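Local structure of Mos1 transposase (Drosophila mauritiana, 2F7T) at residues T36-W41 with P164-L169; F128-A133 with W150-H155; A171-A176 with K190-W195; S29-I34 with G207-P212. The protein mediates cut-and-paste transposition of the Mos1 element, this chain being its catalytic domain, which binds magnesium ions. All blocks are in the same frame, centred on the assembly; numbering follows the deposited sequence.

Contact 1: residues T36-W41 with P164-L169. With MG (magnesium ion), chain B.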
# COMPACT_ATOMS: atom_id res chain seq x y z
N THR A 36 -19.10 -10.07 3.21
CA THR A 36 -18.28 -9.32 2.28
C THR A 36 -17.07 -10.13 1.85
O THR A 36 -16.71 -11.10 2.48
CB THR A 36 -17.91 -7.98 2.93
OG1 THR A 36 -17.38 -7.12 1.92
CG2 THR A 36 -16.68 -8.10 4.02
N GLY A 37 -16.51 -9.82 0.70
CA GLY A 37 -15.45 -10.64 0.16
C GLY A 37 -14.63 -9.88 -0.85
O GLY A 37 -15.07 -8.85 -1.35
N ASP A 38 -13.43 -10.38 -1.15
CA ASP A 38 -12.55 -9.82 -2.18
C ASP A 38 -11.48 -10.84 -2.50
O ASP A 38 -11.29 -11.85 -1.77
CB ASP A 38 -11.82 -8.60 -1.63
CG ASP A 38 -11.31 -7.67 -2.75
OD1 ASP A 38 -11.74 -7.81 -3.93
OD2 ASP A 38 -10.49 -6.75 -2.51
N GLU A 39 -10.75 -10.56 -3.59
CA GLU A 39 -9.66 -11.44 -4.10
C GLU A 39 -8.34 -10.74 -3.82
O GLU A 39 -8.26 -9.50 -3.93
CB GLU A 39 -9.76 -11.57 -5.62
CG GLU A 39 -10.91 -12.42 -6.13
CD GLU A 39 -12.22 -11.62 -6.35
OE1 GLU A 39 -13.22 -12.18 -6.91
OE2 GLU A 39 -12.24 -10.40 -5.98
N LYS A 40 -7.31 -11.50 -3.52
CA LYS A 40 -5.93 -10.98 -3.40
C LYS A 40 -4.91 -12.05 -3.85
O LYS A 40 -4.99 -13.23 -3.49
CB LYS A 40 -5.67 -10.53 -1.95
CG LYS A 40 -4.20 -10.38 -1.54
CD LYS A 40 -4.13 -10.21 -0.04
CE LYS A 40 -2.82 -9.61 0.46
NZ LYS A 40 -2.35 -8.50 -0.46
N TRP A 41 -3.98 -11.63 -4.70
CA TRP A 41 -2.82 -12.42 -5.12
C TRP A 41 -1.88 -12.66 -3.96
O TRP A 41 -1.49 -11.70 -3.26
CB TRP A 41 -1.97 -11.68 -6.19
CG TRP A 41 -2.58 -11.67 -7.54
CD1 TRP A 41 -2.98 -10.55 -8.23
CD2 TRP A 41 -2.86 -12.80 -8.39
NE1 TRP A 41 -3.49 -10.92 -9.47
CE2 TRP A 41 -3.44 -12.29 -9.59
CE3 TRP A 41 -2.69 -14.20 -8.27
CZ2 TRP A 41 -3.84 -13.13 -10.67
CZ3 TRP A 41 -3.12 -15.05 -9.35
CH2 TRP A 41 -3.67 -14.50 -10.53
N PRO A 164 -14.39 -3.50 3.53
CA PRO A 164 -13.72 -4.03 4.70
C PRO A 164 -12.63 -5.10 4.41
O PRO A 164 -11.69 -5.25 5.19
CB PRO A 164 -14.87 -4.60 5.55
CG PRO A 164 -16.11 -3.86 5.07
CD PRO A 164 -15.86 -3.65 3.60
N SER A 165 -12.76 -5.85 3.32
CA SER A 165 -11.73 -6.82 3.01
C SER A 165 -10.38 -6.18 2.75
O SER A 165 -9.34 -6.81 3.03
CB SER A 165 -12.08 -7.63 1.78
OG SER A 165 -13.27 -8.40 1.99
N ASP A 166 -10.40 -4.94 2.22
CA ASP A 166 -9.19 -4.28 1.84
C ASP A 166 -8.68 -3.47 2.99
O ASP A 166 -7.59 -3.70 3.40
CB ASP A 166 -9.42 -3.40 0.61
CG ASP A 166 -9.86 -4.23 -0.60
OD1 ASP A 166 -9.50 -5.40 -0.71
OD2 ASP A 166 -10.62 -3.85 -1.48
N TYR A 167 -9.49 -2.56 3.56
CA TYR A 167 -8.97 -1.68 4.61
C TYR A 167 -8.75 -2.40 5.90
O TYR A 167 -7.96 -1.94 6.71
CB TYR A 167 -9.82 -0.39 4.83
CG TYR A 167 -11.18 -0.61 5.45
CD1 TYR A 167 -12.37 -0.53 4.68
CD2 TYR A 167 -11.30 -0.90 6.78
CE1 TYR A 167 -13.60 -0.74 5.29
CE2 TYR A 167 -12.55 -1.17 7.38
CZ TYR A 167 -13.67 -1.09 6.62
OH TYR A 167 -14.88 -1.23 7.25
N HIS A 168 -9.37 -3.56 6.11
CA HIS A 168 -9.22 -4.22 7.38
C HIS A 168 -8.57 -5.57 7.21
O HIS A 168 -7.45 -5.74 7.70
CB HIS A 168 -10.55 -4.37 8.09
CG HIS A 168 -10.46 -4.99 9.46
ND1 HIS A 168 -10.14 -4.27 10.58
CD2 HIS A 168 -10.77 -6.25 9.91
CE1 HIS A 168 -10.19 -5.05 11.65
NE2 HIS A 168 -10.55 -6.26 11.27
N LEU A 169 -9.23 -6.54 6.56
CA LEU A 169 -8.66 -7.85 6.45
C LEU A 169 -7.29 -7.95 5.77
O LEU A 169 -6.35 -8.53 6.29
CB LEU A 169 -9.65 -8.80 5.78
CG LEU A 169 -9.31 -10.31 5.81
CD1 LEU A 169 -9.55 -10.73 7.25
CD2 LEU A 169 -10.26 -11.17 4.90
MG MG B . -11.42 -6.59 -5.73
O HOH W 1 -14.73 -6.26 1.27
O HOH W 2 -10.20 -5.42 -4.51
O HOH W 3 -9.85 -7.80 -5.92
O HOH W 4 -12.39 -7.79 -7.09
O HOH W 5 -10.81 -5.51 -7.57
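Asp38, on the central strand 34-43, and Ser165, in the first turn of helix 164-178, meet carbon to carbon, with CB of Asp38 3.6 Å from CB of Ser165. This is the tight part of the contact. A serine suits the place because it is short: Ser165 OG lies 3.5 Å from Gly37 C, so helix and strand come close, and the hydroxyl is hydrogen-bonded to Trp79 NE1. Beside it a water donates to Thr36 OG1 (2.9 Å) and accepts from Ser165 N, an amide at the helix start with no earlier turn to bond to; Thr36 OG1 is also tied to Leu129 O.

Toward the magnesium ion the packing gives way to water. With chi1 at -159° Asp38 swings CG away from its own amide, which turns the carboxylate toward Asp166 on one side and the ion on the other. OD1 binds the magnesium at 2.2 Å, while OD2 lies 2.5 Å from Asp166 OD1. The two side chains cross at about a right angle, their carboxylate planes 60° apart. Four waters and Asp131 OD2 complete the six ligands, and Asp166 OD2 stays 5.1 Å from the ion. With an alanine here instead of Asp166, Asp38 OD2 would lose its close carboxylate neighbour, and a second metal position, as inferred for this site, would probably lose one of its carboxylate ligands. Carboxylates gathered this closely in the DDD motif of an RNase H-like fold are consistent with a site for two divalent metals, of which one is occupied.

Contact 2: residues F128-A133 with W150-H155. With MG (magnesium ion), chain B.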
# COMPACT_ATOMS: atom_id res chain seq x y z
N PHE A 128 -24.93 -8.50 0.88
CA PHE A 128 -23.68 -8.87 0.22
C PHE A 128 -22.91 -7.64 -0.27
O PHE A 128 -23.45 -6.83 -0.99
CB PHE A 128 -23.96 -9.80 -0.95
CG PHE A 128 -22.70 -10.54 -1.46
CD1 PHE A 128 -21.93 -11.31 -0.58
CD2 PHE A 128 -22.35 -10.50 -2.82
CE1 PHE A 128 -20.78 -12.02 -1.03
CE2 PHE A 128 -21.27 -11.20 -3.29
CZ PHE A 128 -20.46 -11.95 -2.41
N LEU A 129 -21.65 -7.55 0.16
CA LEU A 129 -20.77 -6.40 -0.10
C LEU A 129 -19.55 -6.90 -0.91
O LEU A 129 -18.65 -7.54 -0.35
CB LEU A 129 -20.39 -5.69 1.24
CG LEU A 129 -19.31 -4.57 1.19
CD1 LEU A 129 -19.58 -3.72 -0.01
CD2 LEU A 129 -19.22 -3.73 2.44
N HIS A 130 -19.54 -6.69 -2.22
CA HIS A 130 -18.40 -7.03 -3.07
C HIS A 130 -18.14 -5.94 -4.06
O HIS A 130 -19.01 -5.07 -4.27
CB HIS A 130 -18.56 -8.40 -3.77
CG HIS A 130 -19.62 -8.48 -4.84
ND1 HIS A 130 -19.67 -9.52 -5.75
CD2 HIS A 130 -20.68 -7.68 -5.14
CE1 HIS A 130 -20.70 -9.35 -6.56
NE2 HIS A 130 -21.33 -8.24 -6.22
N ASP A 131 -16.99 -5.97 -4.71
CA ASP A 131 -16.73 -4.91 -5.63
C ASP A 131 -17.28 -5.18 -7.01
O ASP A 131 -17.88 -6.23 -7.28
CB ASP A 131 -15.29 -4.43 -5.67
CG ASP A 131 -14.30 -5.50 -6.06
OD1 ASP A 131 -14.52 -6.30 -7.02
OD2 ASP A 131 -13.19 -5.58 -5.45
N ASN A 132 -17.08 -4.22 -7.90
CA ASN A 132 -17.69 -4.38 -9.20
C ASN A 132 -16.65 -4.77 -10.25
O ASN A 132 -16.68 -4.28 -11.37
CB ASN A 132 -18.65 -3.19 -9.57
CG ASN A 132 -17.97 -1.78 -9.50
OD1 ASN A 132 -16.74 -1.67 -9.37
ND2 ASN A 132 -18.79 -0.72 -9.64
N ALA A 133 -15.71 -5.64 -9.86
CA ALA A 133 -14.87 -6.32 -10.82
C ALA A 133 -15.84 -6.92 -11.84
O ALA A 133 -16.97 -7.24 -11.50
CB ALA A 133 -14.07 -7.43 -10.18
N TRP A 150 -29.68 -12.38 -2.14
CA TRP A 150 -28.97 -11.52 -1.20
C TRP A 150 -29.15 -10.11 -1.68
O TRP A 150 -29.12 -9.84 -2.87
CB TRP A 150 -27.46 -11.91 -1.13
CG TRP A 150 -27.18 -13.33 -0.77
CD1 TRP A 150 -28.05 -14.21 -0.14
CD2 TRP A 150 -25.95 -14.05 -0.96
NE1 TRP A 150 -27.42 -15.43 0.08
CE2 TRP A 150 -26.12 -15.35 -0.40
CE3 TRP A 150 -24.68 -13.71 -1.52
CZ2 TRP A 150 -25.10 -16.30 -0.38
CZ3 TRP A 150 -23.68 -14.67 -1.52
CH2 TRP A 150 -23.91 -15.97 -0.99
N GLU A 151 -29.29 -9.19 -0.75
CA GLU A 151 -29.26 -7.80 -1.09
C GLU A 151 -27.83 -7.36 -1.53
O GLU A 151 -26.88 -7.54 -0.78
CB GLU A 151 -29.72 -7.01 0.10
CG GLU A 151 -30.14 -5.63 -0.30
CD GLU A 151 -30.37 -4.71 0.86
OE1 GLU A 151 -30.12 -3.48 0.70
OE2 GLU A 151 -30.76 -5.23 1.92
N VAL A 152 -27.69 -6.78 -2.73
CA VAL A 152 -26.38 -6.38 -3.18
C VAL A 152 -26.17 -4.90 -2.88
O VAL A 152 -26.92 -4.04 -3.36
CB VAL A 152 -26.06 -6.80 -4.60
CG1 VAL A 152 -24.68 -6.27 -4.98
CG2 VAL A 152 -26.07 -8.36 -4.70
N LEU A 153 -25.23 -4.62 -1.97
CA LEU A 153 -24.98 -3.26 -1.54
C LEU A 153 -24.28 -2.52 -2.66
O LEU A 153 -23.48 -3.09 -3.43
CB LEU A 153 -24.14 -3.39 -0.30
CG LEU A 153 -24.43 -2.62 0.96
CD1 LEU A 153 -25.91 -2.68 1.35
CD2 LEU A 153 -23.43 -2.93 2.11
N PRO A 154 -24.55 -1.24 -2.84
CA PRO A 154 -23.85 -0.51 -3.92
C PRO A 154 -22.42 -0.26 -3.51
O PRO A 154 -22.11 0.01 -2.35
CB PRO A 154 -24.61 0.82 -4.05
CG PRO A 154 -25.46 0.92 -2.80
CD PRO A 154 -25.49 -0.38 -2.09
N HIS A 155 -21.52 -0.45 -4.43
CA HIS A 155 -20.18 -0.24 -4.06
C HIS A 155 -19.67 0.69 -5.15
O HIS A 155 -19.96 0.49 -6.32
CB HIS A 155 -19.39 -1.56 -3.76
CG HIS A 155 -18.05 -1.34 -3.09
ND1 HIS A 155 -17.89 -0.57 -1.96
CD2 HIS A 155 -16.81 -1.75 -3.45
CE1 HIS A 155 -16.60 -0.52 -1.64
NE2 HIS A 155 -15.92 -1.23 -2.53
MG MG B . -11.42 -6.59 -5.73
O HOH W 6 -21.96 -5.40 -3.20
O HOH W 4 -12.39 -7.79 -7.09
O HOH W 2 -10.20 -5.42 -4.51
O HOH W 3 -9.85 -7.80 -5.92
O HOH W 5 -10.81 -5.51 -7.57
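Phe128 and Val152 form the parallel bridge of a beta-alpha-beta unit in which helix 139-148 connects strand 127-129 to the short edge strand 151-152 of the RNase H-like sheet. Both backbone bonds come from Phe128 and straddle Val152: Phe128 N donates to Glu151 O at 2.7 Å, and Phe128 O accepts from Leu153 N at 3.0 Å, both nearly straight. Trp150 lays CE3 over one face of the Phe128 ring, 3.7 Å from CG, with the planes 53° apart. Large flat side chains suit this place, since Leu145 of the connecting helix and Leu108 and Leu105 of helix 98-115 pack around them.

Beyond Leu129 the two chains separate, and a water fills in for direct bonds, accepting from His130 N and lying 2.8 Å from Leu153 O. The next meeting is made by His155, whose CB lies against His130 O and whose CD2 edge meets Asp131 CB at 3.8 Å. Asp131 points its carboxylate the other way: CG sits between the backbone N and carbonyl carbon (chi1 61°), OD2 binds the magnesium ion at 2.1 Å, and OD1 accepts from Ala133 N at 3.1 Å, closing an Asx turn.

Contact 3: residues A171-A176 with K190-W195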
# COMPACT_ATOMS: atom_id res chain seq x y z
N ALA A 171 -5.33 -5.56 4.80
CA ALA A 171 -4.36 -4.62 5.36
C ALA A 171 -3.67 -5.30 6.51
O ALA A 171 -2.46 -5.32 6.62
CB ALA A 171 -5.02 -3.32 5.83
N SER A 172 -4.43 -5.86 7.42
CA SER A 172 -3.81 -6.66 8.45
C SER A 172 -2.98 -7.87 7.93
O SER A 172 -1.86 -8.11 8.42
CB SER A 172 -4.87 -7.15 9.40
OG SER A 172 -4.16 -7.89 10.34
N MET A 173 -3.52 -8.63 6.96
CA MET A 173 -2.84 -9.78 6.39
C MET A 173 -1.52 -9.42 5.68
O MET A 173 -0.57 -10.18 5.76
CB MET A 173 -3.75 -10.41 5.36
CG MET A 173 -3.41 -11.86 4.99
SD MET A 173 -4.53 -12.55 3.76
CE MET A 173 -3.61 -12.40 2.34
N GLY A 174 -1.49 -8.32 4.93
CA GLY A 174 -0.34 -7.98 4.08
C GLY A 174 0.93 -7.79 4.89
O GLY A 174 2.01 -8.18 4.50
N HIS A 175 0.76 -7.20 6.05
CA HIS A 175 1.86 -7.03 6.97
C HIS A 175 2.47 -8.37 7.38
O HIS A 175 3.68 -8.55 7.28
CB HIS A 175 1.37 -6.22 8.17
CG HIS A 175 0.91 -4.85 7.80
ND1 HIS A 175 1.50 -4.12 6.77
CD2 HIS A 175 -0.08 -4.06 8.30
CE1 HIS A 175 0.92 -2.94 6.68
NE2 HIS A 175 -0.06 -2.88 7.58
N ALA A 176 1.63 -9.30 7.86
CA ALA A 176 2.05 -10.63 8.28
C ALA A 176 2.69 -11.39 7.11
O ALA A 176 3.70 -12.09 7.30
CB ALA A 176 0.85 -11.37 8.79
N LYS A 190 -1.77 -23.44 4.46
CA LYS A 190 -1.48 -23.70 5.87
C LYS A 190 -1.40 -22.40 6.61
O LYS A 190 -2.08 -22.22 7.64
CB LYS A 190 -0.12 -24.40 6.01
CG LYS A 190 -0.13 -25.74 6.63
CD LYS A 190 1.40 -26.30 6.71
CE LYS A 190 1.41 -27.79 7.06
NZ LYS A 190 2.68 -28.08 7.79
N TRP A 191 -0.56 -21.50 6.11
CA TRP A 191 -0.46 -20.18 6.75
C TRP A 191 -1.83 -19.45 6.88
O TRP A 191 -2.21 -18.93 7.93
CB TRP A 191 0.47 -19.35 5.92
CG TRP A 191 0.77 -18.09 6.61
CD1 TRP A 191 1.72 -17.89 7.57
CD2 TRP A 191 0.08 -16.85 6.44
NE1 TRP A 191 1.67 -16.58 8.00
CE2 TRP A 191 0.68 -15.92 7.32
CE3 TRP A 191 -0.96 -16.42 5.63
CZ2 TRP A 191 0.28 -14.58 7.39
CZ3 TRP A 191 -1.38 -15.11 5.71
CH2 TRP A 191 -0.75 -14.20 6.57
N LEU A 192 -2.61 -19.51 5.81
CA LEU A 192 -3.93 -18.88 5.76
C LEU A 192 -4.86 -19.44 6.85
O LEU A 192 -5.45 -18.65 7.59
CB LEU A 192 -4.53 -19.06 4.37
CG LEU A 192 -4.77 -17.98 3.32
CD1 LEU A 192 -4.17 -16.59 3.53
CD2 LEU A 192 -4.40 -18.59 2.03
N ASP A 193 -4.94 -20.76 6.98
CA ASP A 193 -5.77 -21.38 8.03
C ASP A 193 -5.41 -20.95 9.40
O ASP A 193 -6.29 -20.63 10.18
CB ASP A 193 -5.79 -22.91 7.99
CG ASP A 193 -6.42 -23.39 6.73
OD1 ASP A 193 -5.91 -24.36 6.09
OD2 ASP A 193 -7.40 -22.76 6.22
N GLU A 194 -4.13 -20.91 9.69
CA GLU A 194 -3.71 -20.51 11.04
C GLU A 194 -3.98 -19.03 11.28
O GLU A 194 -4.47 -18.66 12.35
CB GLU A 194 -2.21 -20.74 11.21
CG GLU A 194 -1.72 -21.93 10.39
CD GLU A 194 -0.85 -22.86 11.21
OE1 GLU A 194 0.34 -22.49 11.46
OE2 GLU A 194 -1.36 -23.96 11.62
N TRP A 195 -3.63 -18.22 10.28
CA TRP A 195 -3.81 -16.80 10.37
C TRP A 195 -5.27 -16.46 10.60
O TRP A 195 -5.58 -15.81 11.55
CB TRP A 195 -3.22 -16.09 9.16
CG TRP A 195 -3.13 -14.62 9.39
CD1 TRP A 195 -2.13 -13.94 10.04
CD2 TRP A 195 -4.11 -13.63 9.02
NE1 TRP A 195 -2.42 -12.60 10.08
CE2 TRP A 195 -3.63 -12.37 9.46
CE3 TRP A 195 -5.38 -13.68 8.38
CZ2 TRP A 195 -4.35 -11.18 9.27
CZ3 TRP A 195 -6.08 -12.50 8.16
CH2 TRP A 195 -5.57 -11.27 8.61
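Extended first torsions, -172° in Trp191 and -168° in Trp195, turn each indole away from its own amide. The two rings, one helical turn apart, therefore extend in the same direction from helix 185-198, the Trp191 tip, CH2, lying over the rim of the Trp195 ring, and meet Met173 and Ala176 on helix 164-178. The helix segments approach no closer than 12.2 Å between axes, a gap that the long indoles span. Met173 runs its flexible chain over the Trp195 ring: CG stands 4.1 Å above the centroid of the six-membered ring, only 7° off the normal, a CH-pi contact. Its SD follows obliquely as a Met-aromatic contact and comes 4.1 Å from Leu192 CD1. Trp191 is met differently, at its edge, where Met173 CG touches CH2 at 3.9 Å and Ala176 CB touches CZ2 at 3.5 Å. The single methyl of Ala176 suits this spot, since it is also 3.7 Å from Trp195 NE1.

In this RNase H-like domain the helix pair packs on the sheet, Met173 and Leu192 both reaching Ile42 of strand 34-43 and Leu75 of strand 72-80. Elsewhere on helix 164-178, His175 ND1 is hydrogen-bonded to His175 ND1 of the second subunit. At the edge of Trp195, Ser172 OG lies in the plane of the indole, 3.5 Å from CZ2, and forms a weak hydrogen bond with Lys199 NZ.

Contact 4: residues S29-I34 with G207-P212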
# COMPACT_ATOMS: atom_id res chain seq x y z
N SER A 29 -29.51 -0.14 11.91
CA SER A 29 -28.24 -0.81 11.59
C SER A 29 -28.45 -2.16 10.95
O SER A 29 -29.28 -2.94 11.39
CB SER A 29 -27.33 -0.96 12.79
OG SER A 29 -26.15 -1.65 12.34
N PHE A 30 -27.72 -2.41 9.89
CA PHE A 30 -27.84 -3.67 9.12
C PHE A 30 -26.51 -4.35 9.08
O PHE A 30 -26.34 -5.30 8.39
CB PHE A 30 -28.26 -3.38 7.66
CG PHE A 30 -27.40 -2.31 6.92
CD1 PHE A 30 -27.77 -0.96 6.94
CD2 PHE A 30 -26.26 -2.66 6.18
CE1 PHE A 30 -26.98 0.03 6.28
CE2 PHE A 30 -25.50 -1.69 5.48
CZ PHE A 30 -25.89 -0.34 5.53
N LEU A 31 -25.56 -3.86 9.85
CA LEU A 31 -24.14 -4.28 9.72
C LEU A 31 -23.90 -5.76 10.03
O LEU A 31 -23.03 -6.41 9.43
CB LEU A 31 -23.32 -3.42 10.67
CG LEU A 31 -22.64 -2.14 10.23
CD1 LEU A 31 -23.20 -1.43 8.99
CD2 LEU A 31 -22.28 -1.21 11.39
N HIS A 32 -24.69 -6.30 10.97
CA HIS A 32 -24.60 -7.68 11.32
C HIS A 32 -25.15 -8.62 10.25
O HIS A 32 -25.02 -9.79 10.39
CB HIS A 32 -25.36 -7.93 12.65
CG HIS A 32 -26.79 -7.52 12.58
ND1 HIS A 32 -27.17 -6.21 12.46
CD2 HIS A 32 -27.93 -8.25 12.56
CE1 HIS A 32 -28.47 -6.13 12.32
NE2 HIS A 32 -28.97 -7.36 12.39
N ARG A 33 -25.72 -8.15 9.15
CA ARG A 33 -26.12 -9.04 8.08
C ARG A 33 -25.18 -8.95 6.91
O ARG A 33 -25.46 -9.55 5.88
CB ARG A 33 -27.51 -8.69 7.59
CG ARG A 33 -28.44 -8.59 8.74
CD ARG A 33 -29.87 -8.77 8.47
NE ARG A 33 -30.44 -7.49 8.05
CZ ARG A 33 -31.01 -7.25 6.89
NH1 ARG A 33 -31.13 -8.19 5.99
NH2 ARG A 33 -31.50 -6.05 6.66
N ILE A 34 -24.08 -8.20 7.04
CA ILE A 34 -23.17 -8.03 5.92
C ILE A 34 -22.25 -9.23 5.80
O ILE A 34 -21.63 -9.63 6.75
CB ILE A 34 -22.34 -6.75 6.04
CG1 ILE A 34 -23.29 -5.55 5.97
CG2 ILE A 34 -21.20 -6.76 4.95
CD1 ILE A 34 -22.64 -4.16 6.14
N GLY A 207 -13.78 -4.88 12.00
CA GLY A 207 -13.63 -4.62 10.58
C GLY A 207 -14.91 -4.19 9.95
O GLY A 207 -14.91 -3.21 9.19
N ILE A 208 -16.00 -4.91 10.27
CA ILE A 208 -17.29 -4.60 9.73
C ILE A 208 -17.86 -3.37 10.36
O ILE A 208 -18.45 -2.53 9.64
CB ILE A 208 -18.24 -5.74 10.00
CG1 ILE A 208 -17.74 -7.05 9.30
CG2 ILE A 208 -19.66 -5.35 9.55
CD1 ILE A 208 -17.81 -7.04 7.77
N HIS A 209 -17.73 -3.26 11.70
CA HIS A 209 -18.34 -2.17 12.42
C HIS A 209 -17.58 -0.85 12.27
O HIS A 209 -18.08 0.17 12.73
CB HIS A 209 -18.75 -2.57 13.89
CG HIS A 209 -19.87 -3.57 13.92
ND1 HIS A 209 -21.17 -3.23 14.20
CD2 HIS A 209 -19.90 -4.90 13.61
CE1 HIS A 209 -21.95 -4.28 14.07
NE2 HIS A 209 -21.21 -5.31 13.69
N LYS A 210 -16.43 -0.83 11.60
CA LYS A 210 -15.84 0.46 11.24
C LYS A 210 -16.56 1.12 10.02
O LYS A 210 -16.20 2.24 9.65
CB LYS A 210 -14.38 0.30 10.74
CG LYS A 210 -13.29 -0.08 11.77
CD LYS A 210 -11.95 -0.21 10.97
CE LYS A 210 -10.85 -1.16 11.61
NZ LYS A 210 -9.50 -1.14 10.75
N LEU A 211 -17.52 0.46 9.36
CA LEU A 211 -18.06 1.04 8.15
C LEU A 211 -18.63 2.46 8.28
O LEU A 211 -18.33 3.33 7.46
CB LEU A 211 -18.99 0.08 7.42
CG LEU A 211 -18.33 -0.98 6.51
CD1 LEU A 211 -19.36 -2.10 6.27
CD2 LEU A 211 -17.90 -0.44 5.17
N PRO A 212 -19.51 2.68 9.25
CA PRO A 212 -20.19 3.95 9.34
C PRO A 212 -19.20 5.10 9.52
O PRO A 212 -19.40 6.14 8.90
CB PRO A 212 -21.12 3.75 10.54
CG PRO A 212 -21.39 2.29 10.50
CD PRO A 212 -20.04 1.71 10.26
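The carbonyl oxygen of Leu31 is met from both segments: it accepts the backbone N-H of Ile34 at 3.2 Å, closing the 3-10 turn 31-33, and Ile208 CG2 packs against it at 3.5 Å. Leu31 itself is the main apolar piece. Its CB lies over one face of the His209 imidazole, 4.2 Å from the ring centroid, in a CH-pi contact, and its CD2 branch reaches on to His209 ND1 at 3.6 Å and to Pro212 CG at 3.7 Å. A branched leucine suits the site because it can cover a ring and a proline at once. Proline fits its own place early in helix 211-220, where an amide hydrogen is not needed for the helix.

His209 has CG beside its backbone N (chi1 -68°), which swings the ring up against Leu31; NE2 is hydrogen-bonded to Gln81 OE1, and Trp205, one turn earlier, stacks with the ring. Putting an alanine here in place of His209 would take away the ring beneath Leu31 and would probably leave Gln81 OE1 without its partner. Deeper in, Ile34 and Leu211 reach toward each other tip to tip, CD1 to CD1 at 3.9 Å, an apolar join backed by Leu129 and Pro164. In this RNase H-like domain the contact thus packs the turn leading into the central strand 34-43 onto the junction of the C-terminal helices 201-209 and 211-220.

In the fold
Contacts 1 and 2, their centres 13 Å apart, build the metal site together from strand 34-43 and the loop that follows its neighbour, strand 127-129. Asp38 OD1 lies 3.1 Å from Asp131 OD2, and both bind the ion. Contact 3 continues contact 1 along helix 164-178, with Lys40 CD against Met173 CE, and lies farther out, the side chain of Met173 being about 13 Å from the magnesium ion. Contact 4 encloses the others along the chain. It touches contact 1 where Tyr167 OH lies 2.8 Å from Gly207 O, and contact 2 where Ile34 CG2 packs 3.9 Å from Leu129 CB. Contacts 2 and 3, about 24 Å apart between centres, lie on opposite sides of the chain's centre.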